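Local coordinates for regulator of nonsense transcripts 2 (Homo sapiens, PDB 4CEK), which acts in nonsense-mediated mRNA decay and is represented here by its second MIF4G domain, an all-helical module of a kind that often serves as a protein-binding scaffold, at residues 22-27 with 137-142; 133-138 with 172-177. One frame throughout, in Å; residues are numbered along the deposited sequence.

Contact 1 of 2, residues 22-27 with 137-142; sequences IDLKAF and AAMDFC
Leu24 is the inner, well-packed end of this contact, in which the loop 22-27 lies against helix 131-144 through apolar side chains and without a hydrogen bond between the segments. Its CG stands anti to its own carbonyl carbon (chi1 -61°), and the two methyls fork over the helix. CD1 reaches the sulfur of Cys142, 3.8 Å from SG, and lies 4.3 Å from Ala138 CB; CD2 meets Met139 CG at 3.7 Å. Thr178 and Leu179 of helix 169-179 also touch Leu24, so the Leu24 side chain touches both helices. The outer side is looser. Met139 CG lies in the plane of the Phe27 ring at its edge, 3.9 Å from CE2, and this ring is poorly ordered. The Met139 chain bends at chi3 (-66°), leaving CE 4.2 Å from CD1 of the exposed Ile22. Within the loop, Phe27 N donates a hydrogen bond to Leu24 O, and Lys25 N one to Asp23 OD1, from above the carboxylate plane. The latter makes an Asx turn; Asp23 also centres an inverse gamma turn. Held mainly by Leu24, with Ile22 and Phe27 along Met139, this loop after helix 13-19 packs on helices 131-144 and 169-179 of an all-helical MIF4G fold.

Contact 2 of 2, residues 133-138 with 172-177; sequences LIDKAA and YARLVA
Asp135 and Arg174 join helices 131-144 and 169-179 through a buried, bidentate salt bridge. Arg174 meets the carboxylate side-on: NE donates to Asp135 OD1 at 2.9 Å, and NH2 donates to Asp135 OD2 at 2.8 Å, nearly straight at 171°. Each oxygen uses its syn lone pair and lies in the guanidinium plane, although the two flat groups are turned 30° apart. Beside this pair runs an apolar seam. Leu175, its CG anti to the backbone N, extends CD1 to within 3.5 Å of Ala138 CB, the closest apolar approach between the two segments. Ile134 crosses Leu175 at about a right angle, Ile134 CG1 lying 4.1 Å from Leu175 CB. Ile134 CG2 packs 4.0 Å from Arg174 CD, against the aliphatic part of the arginine, and Ile134 CD1 comes to the edge of the Tyr172 ring. Farther out, the guanidinium is fixed from the N-terminal region: NH1 is hydrogen-bonded to the carbonyls of Asn16 and Phe17, and NH2 also to that of Asn20. Together with Asp135 these acceptors probably offset the buried positive charge, and the arginine would help keep Asp135 ionised, while Arg131 NE lies close as a like charge. Tyr172 is backed by Leu125, Leu158 and Phe219. The helix segments run broadly parallel, crossing at -36° with axes 9.3 Å apart; small Ala138 faces Leu175 at their nearest CA atoms. Such side-by-side packing of helices belongs to the all-helical repeat architecture of MIF4G domains.

How the contacts relate
Helix 131-144 is common to both contacts, whose centres lie 9 Å apart on the same side of the chain's centre. Contact 1 uses its later turns to receive the loop after helix 13-19; contact 2 uses the preceding turns to pair with helix 169-179. Ala137 and Ala138 belong to both ranges, and the contacts touch directly where Ile22 CG1 packs 3.7 Å from Asp135 OD2. In chain order the loop comes first, then the shared helix, then helix 169-179. The N-terminal region is thereby fastened to the two helices joined in contact 2, consistent with the loop packing as part of the same folded unit.

Contact 1 of 2, residues 22-27 with 137-142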
loop_
_atom_site.group_PDB
_atom_site.type_symbol
_atom_site.label_atom_id
_atom_site.label_comp_id
_atom_site.label_asym_id
_atom_site.label_seq_id
_atom_site.Cartn_x
_atom_site.Cartn_y
_atom_site.Cartn_z
ATOM N N ILE A 22 -10.178 -13.056 -8.389
ATOM C CA ILE A 22 -11.511 -13.604 -8.539
ATOM C C ILE A 22 -12.394 -12.532 -9.169
ATOM O O ILE A 22 -12.362 -11.366 -8.764
ATOM C CB ILE A 22 -12.107 -14.099 -7.212
ATOM C CG1 ILE A 22 -11.399 -15.378 -6.753
ATOM C CG2 ILE A 22 -13.595 -14.409 -7.378
ATOM C CD1 ILE A 22 -12.334 -16.396 -6.130
ATOM N N ASP A 23 -13.144 -12.941 -10.190
ATOM C CA ASP A 23 -14.081 -12.071 -10.894
ATOM C C ASP A 23 -15.381 -11.982 -10.090
ATOM O O ASP A 23 -16.294 -12.786 -10.257
ATOM C CB ASP A 23 -14.334 -12.627 -12.297
ATOM C CG ASP A 23 -15.246 -11.749 -13.126
ATOM O OD1 ASP A 23 -15.568 -10.610 -12.713
ATOM O OD2 ASP A 23 -15.651 -12.209 -14.213
ATOM N N LEU A 24 -15.453 -11.009 -9.196
ATOM C CA LEU A 24 -16.645 -10.824 -8.417
ATOM C C LEU A 24 -17.795 -10.256 -9.228
ATOM O O LEU A 24 -18.930 -10.401 -8.801
ATOM C CB LEU A 24 -16.407 -9.911 -7.227
ATOM C CG LEU A 24 -15.392 -10.331 -6.182
ATOM C CD1 LEU A 24 -15.586 -9.380 -5.024
ATOM C CD2 LEU A 24 -15.526 -11.772 -5.731
ATOM N N LYS A 25 -17.546 -9.620 -10.374
ATOM C CA LYS A 25 -18.645 -8.917 -11.066
ATOM C C LYS A 25 -19.711 -9.891 -11.576
ATOM O O LYS A 25 -20.835 -9.486 -11.864
ATOM C CB LYS A 25 -18.162 -7.981 -12.194
ATOM C CG LYS A 25 -18.934 -6.654 -12.212
ATOM C CD LYS A 25 -19.012 -5.980 -13.578
ATOM C CE LYS A 25 -20.009 -4.819 -13.555
ATOM N NZ LYS A 25 -20.504 -4.426 -14.910
ATOM N N ALA A 26 -19.369 -11.175 -11.653
ATOM C CA ALA A 26 -20.351 -12.209 -11.932
ATOM C C ALA A 26 -21.552 -12.218 -10.935
ATOM O O ALA A 26 -22.625 -12.729 -11.279
ATOM C CB ALA A 26 -19.661 -13.574 -11.975
ATOM N N PHE A 27 -21.381 -11.650 -9.730
ATOM C CA PHE A 27 -22.404 -11.711 -8.643
ATOM C C PHE A 27 -23.579 -10.729 -8.758
ATOM O O PHE A 27 -23.582 -9.848 -9.621
ATOM C CB PHE A 27 -21.759 -11.490 -7.256
ATOM C CG PHE A 27 -21.069 -12.700 -6.686
ATOM C CD1 PHE A 27 -21.608 -13.978 -6.817
ATOM C CD2 PHE A 27 -19.891 -12.549 -5.963
ATOM C CE1 PHE A 27 -20.963 -15.079 -6.272
ATOM C CE2 PHE A 27 -19.247 -13.644 -5.414
ATOM C CZ PHE A 27 -19.782 -14.911 -5.567
ATOM N N ALA A 137 -12.824 -13.584 2.028
ATOM C CA ALA A 137 -13.216 -12.366 2.735
ATOM C C ALA A 137 -13.894 -11.370 1.787
ATOM O O ALA A 137 -14.891 -10.721 2.148
ATOM C CB ALA A 137 -11.999 -11.739 3.413
ATOM N N ALA A 138 -13.349 -11.261 0.580
ATOM C CA ALA A 138 -13.927 -10.439 -0.458
ATOM C C ALA A 138 -15.327 -10.924 -0.872
ATOM O O ALA A 138 -16.225 -10.109 -1.082
ATOM C CB ALA A 138 -13.010 -10.396 -1.671
ATOM N N MET A 139 -15.517 -12.232 -1.022
ATOM C CA MET A 139 -16.837 -12.754 -1.420
ATOM C C MET A 139 -17.835 -12.508 -0.299
ATOM O O MET A 139 -18.943 -12.024 -0.531
ATOM C CB MET A 139 -16.755 -14.228 -1.805
ATOM C CG MET A 139 -16.152 -14.455 -3.190
ATOM S SD MET A 139 -15.825 -16.172 -3.714
ATOM C CE MET A 139 -14.541 -16.690 -2.585
ATOM N N ASP A 140 -17.408 -12.781 0.927
ATOM C CA ASP A 140 -18.243 -12.574 2.106
ATOM C C ASP A 140 -18.703 -11.117 2.226
ATOM O O ASP A 140 -19.876 -10.839 2.471
ATOM C CB ASP A 140 -17.472 -13.027 3.364
ATOM C CG ASP A 140 -18.293 -12.955 4.630
ATOM O OD1 ASP A 140 -19.538 -12.862 4.531
ATOM O OD2 ASP A 140 -17.699 -13.007 5.742
ATOM N N PHE A 141 -17.775 -10.182 2.064
ATOM C CA PHE A 141 -18.098 -8.760 2.195
ATOM C C PHE A 141 -19.032 -8.315 1.069
ATOM O O PHE A 141 -20.014 -7.618 1.283
ATOM C CB PHE A 141 -16.816 -7.915 2.165
ATOM C CG PHE A 141 -17.061 -6.485 2.447
ATOM C CD1 PHE A 141 -17.405 -5.635 1.430
ATOM C CD2 PHE A 141 -17.045 -6.009 3.746
ATOM C CE1 PHE A 141 -17.698 -4.297 1.686
ATOM C CE2 PHE A 141 -17.342 -4.678 4.013
ATOM C CZ PHE A 141 -17.658 -3.817 2.966
ATOM N N CYS A 142 -18.707 -8.738 -0.137
ATOM C CA CYS A 142 -19.421 -8.316 -1.329
ATOM C C CYS A 142 -20.896 -8.801 -1.347
ATOM O O CYS A 142 -21.747 -8.200 -1.997
ATOM C CB CYS A 142 -18.662 -8.824 -2.557
ATOM S SG CYS A 142 -18.926 -7.872 -4.050
#

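Contact 2 of 2, residues 133-138 with 172-177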
loop_
_atom_site.group_PDB
_atom_site.type_symbol
_atom_site.label_atom_id
_atom_site.label_comp_id
_atom_site.label_asym_id
_atom_site.label_seq_id
_atom_site.Cartn_x
_atom_site.Cartn_y
_atom_site.Cartn_z
ATOM N N LEU A 133 -7.812 -17.465 1.785
ATOM C CA LEU A 133 -8.529 -16.750 2.862
ATOM C C LEU A 133 -8.961 -15.306 2.465
ATOM O O LEU A 133 -10.044 -14.877 2.829
ATOM C CB LEU A 133 -7.707 -16.682 4.155
ATOM C CG LEU A 133 -7.673 -17.829 5.194
ATOM C CD1 LEU A 133 -6.704 -17.408 6.310
ATOM C CD2 LEU A 133 -9.053 -18.174 5.793
ATOM N N ILE A 134 -8.121 -14.557 1.743
ATOM C CA ILE A 134 -8.409 -13.119 1.512
ATOM C C ILE A 134 -9.457 -12.986 0.399
ATOM O O ILE A 134 -10.307 -12.107 0.465
ATOM C CB ILE A 134 -7.124 -12.255 1.246
ATOM C CG1 ILE A 134 -7.365 -10.769 1.553
ATOM C CG2 ILE A 134 -6.654 -12.391 -0.189
ATOM C CD1 ILE A 134 -7.505 -10.426 3.029
ATOM N N ASP A 135 -9.411 -13.878 -0.590
ATOM C CA ASP A 135 -10.460 -13.960 -1.619
ATOM C C ASP A 135 -11.836 -14.318 -1.014
ATOM O O ASP A 135 -12.852 -13.754 -1.405
ATOM C CB ASP A 135 -10.066 -14.961 -2.721
ATOM C CG ASP A 135 -8.916 -14.434 -3.641
ATOM O OD1 ASP A 135 -8.498 -13.272 -3.473
ATOM O OD2 ASP A 135 -8.436 -15.177 -4.540
ATOM N N LYS A 136 -11.866 -15.227 -0.044
ATOM C CA LYS A 136 -13.117 -15.551 0.670
ATOM C C LYS A 136 -13.698 -14.331 1.367
ATOM O O LYS A 136 -14.911 -14.083 1.317
ATOM C CB LYS A 136 -12.910 -16.675 1.698
ATOM C CG LYS A 136 -13.034 -18.071 1.106
ATOM C CD LYS A 136 -12.530 -19.163 2.058
ATOM C CE LYS A 136 -12.552 -20.549 1.408
ATOM N NZ LYS A 136 -11.277 -21.302 1.607
ATOM N N ALA A 137 -12.824 -13.584 2.028
ATOM C CA ALA A 137 -13.216 -12.366 2.735
ATOM C C ALA A 137 -13.894 -11.370 1.787
ATOM O O ALA A 137 -14.891 -10.721 2.148
ATOM C CB ALA A 137 -11.999 -11.739 3.413
ATOM N N ALA A 138 -13.349 -11.261 0.580
ATOM C CA ALA A 138 -13.927 -10.439 -0.458
ATOM C C ALA A 138 -15.327 -10.924 -0.872
ATOM O O ALA A 138 -16.225 -10.109 -1.082
ATOM C CB ALA A 138 -13.010 -10.396 -1.671
ATOM N N TYR A 172 -4.169 -7.337 2.029
ATOM C CA TYR A 172 -4.973 -6.142 2.043
ATOM C C TYR A 172 -5.035 -5.442 0.692
ATOM O O TYR A 172 -6.109 -5.044 0.256
ATOM C CB TYR A 172 -4.514 -5.220 3.134
ATOM C CG TYR A 172 -4.949 -5.674 4.505
ATOM C CD1 TYR A 172 -5.444 -6.974 4.738
ATOM C CD2 TYR A 172 -4.866 -4.810 5.581
ATOM C CE1 TYR A 172 -5.855 -7.369 6.010
ATOM C CE2 TYR A 172 -5.264 -5.190 6.846
ATOM C CZ TYR A 172 -5.763 -6.461 7.069
ATOM O OH TYR A 172 -6.151 -6.791 8.364
ATOM N N ALA A 173 -3.926 -5.363 -0.016
ATOM C CA ALA A 173 -3.972 -4.846 -1.375
ATOM C C ALA A 173 -4.785 -5.739 -2.316
ATOM O O ALA A 173 -5.452 -5.242 -3.229
ATOM C CB ALA A 173 -2.565 -4.628 -1.933
ATOM N N ARG A 174 -4.672 -7.057 -2.169
ATOM C CA ARG A 174 -5.434 -7.981 -3.034
ATOM C C ARG A 174 -6.956 -7.794 -2.842
ATOM O O ARG A 174 -7.700 -7.720 -3.813
ATOM C CB ARG A 174 -5.065 -9.450 -2.779
ATOM C CG ARG A 174 -5.345 -10.346 -3.991
ATOM C CD ARG A 174 -4.932 -11.781 -3.744
ATOM N NE ARG A 174 -5.792 -12.754 -4.435
ATOM C CZ ARG A 174 -5.633 -13.209 -5.677
ATOM N NH1 ARG A 174 -4.624 -12.807 -6.433
ATOM N NH2 ARG A 174 -6.493 -14.092 -6.175
ATOM N N LEU A 175 -7.384 -7.714 -1.588
ATOM C CA LEU A 175 -8.773 -7.424 -1.229
ATOM C C LEU A 175 -9.262 -6.200 -1.996
ATOM O O LEU A 175 -10.216 -6.289 -2.766
ATOM C CB LEU A 175 -8.897 -7.164 0.286
ATOM C CG LEU A 175 -10.320 -7.083 0.871
ATOM C CD1 LEU A 175 -11.138 -8.336 0.525
ATOM C CD2 LEU A 175 -10.216 -6.911 2.369
ATOM N N VAL A 176 -8.542 -5.075 -1.832
ATOM C CA VAL A 176 -8.932 -3.816 -2.427
ATOM C C VAL A 176 -9.054 -3.955 -3.937
ATOM O O VAL A 176 -10.033 -3.517 -4.517
ATOM C CB VAL A 176 -7.960 -2.690 -2.056
ATOM C CG1 VAL A 176 -8.203 -1.475 -2.943
ATOM C CG2 VAL A 176 -8.093 -2.342 -0.569
ATOM N N ALA A 177 -8.084 -4.599 -4.573
ATOM C CA ALA A 177 -8.096 -4.700 -6.030
ATOM C C ALA A 177 -9.178 -5.667 -6.510
ATOM O O ALA A 177 -9.663 -5.576 -7.644
ATOM C CB ALA A 177 -6.739 -5.137 -6.534
#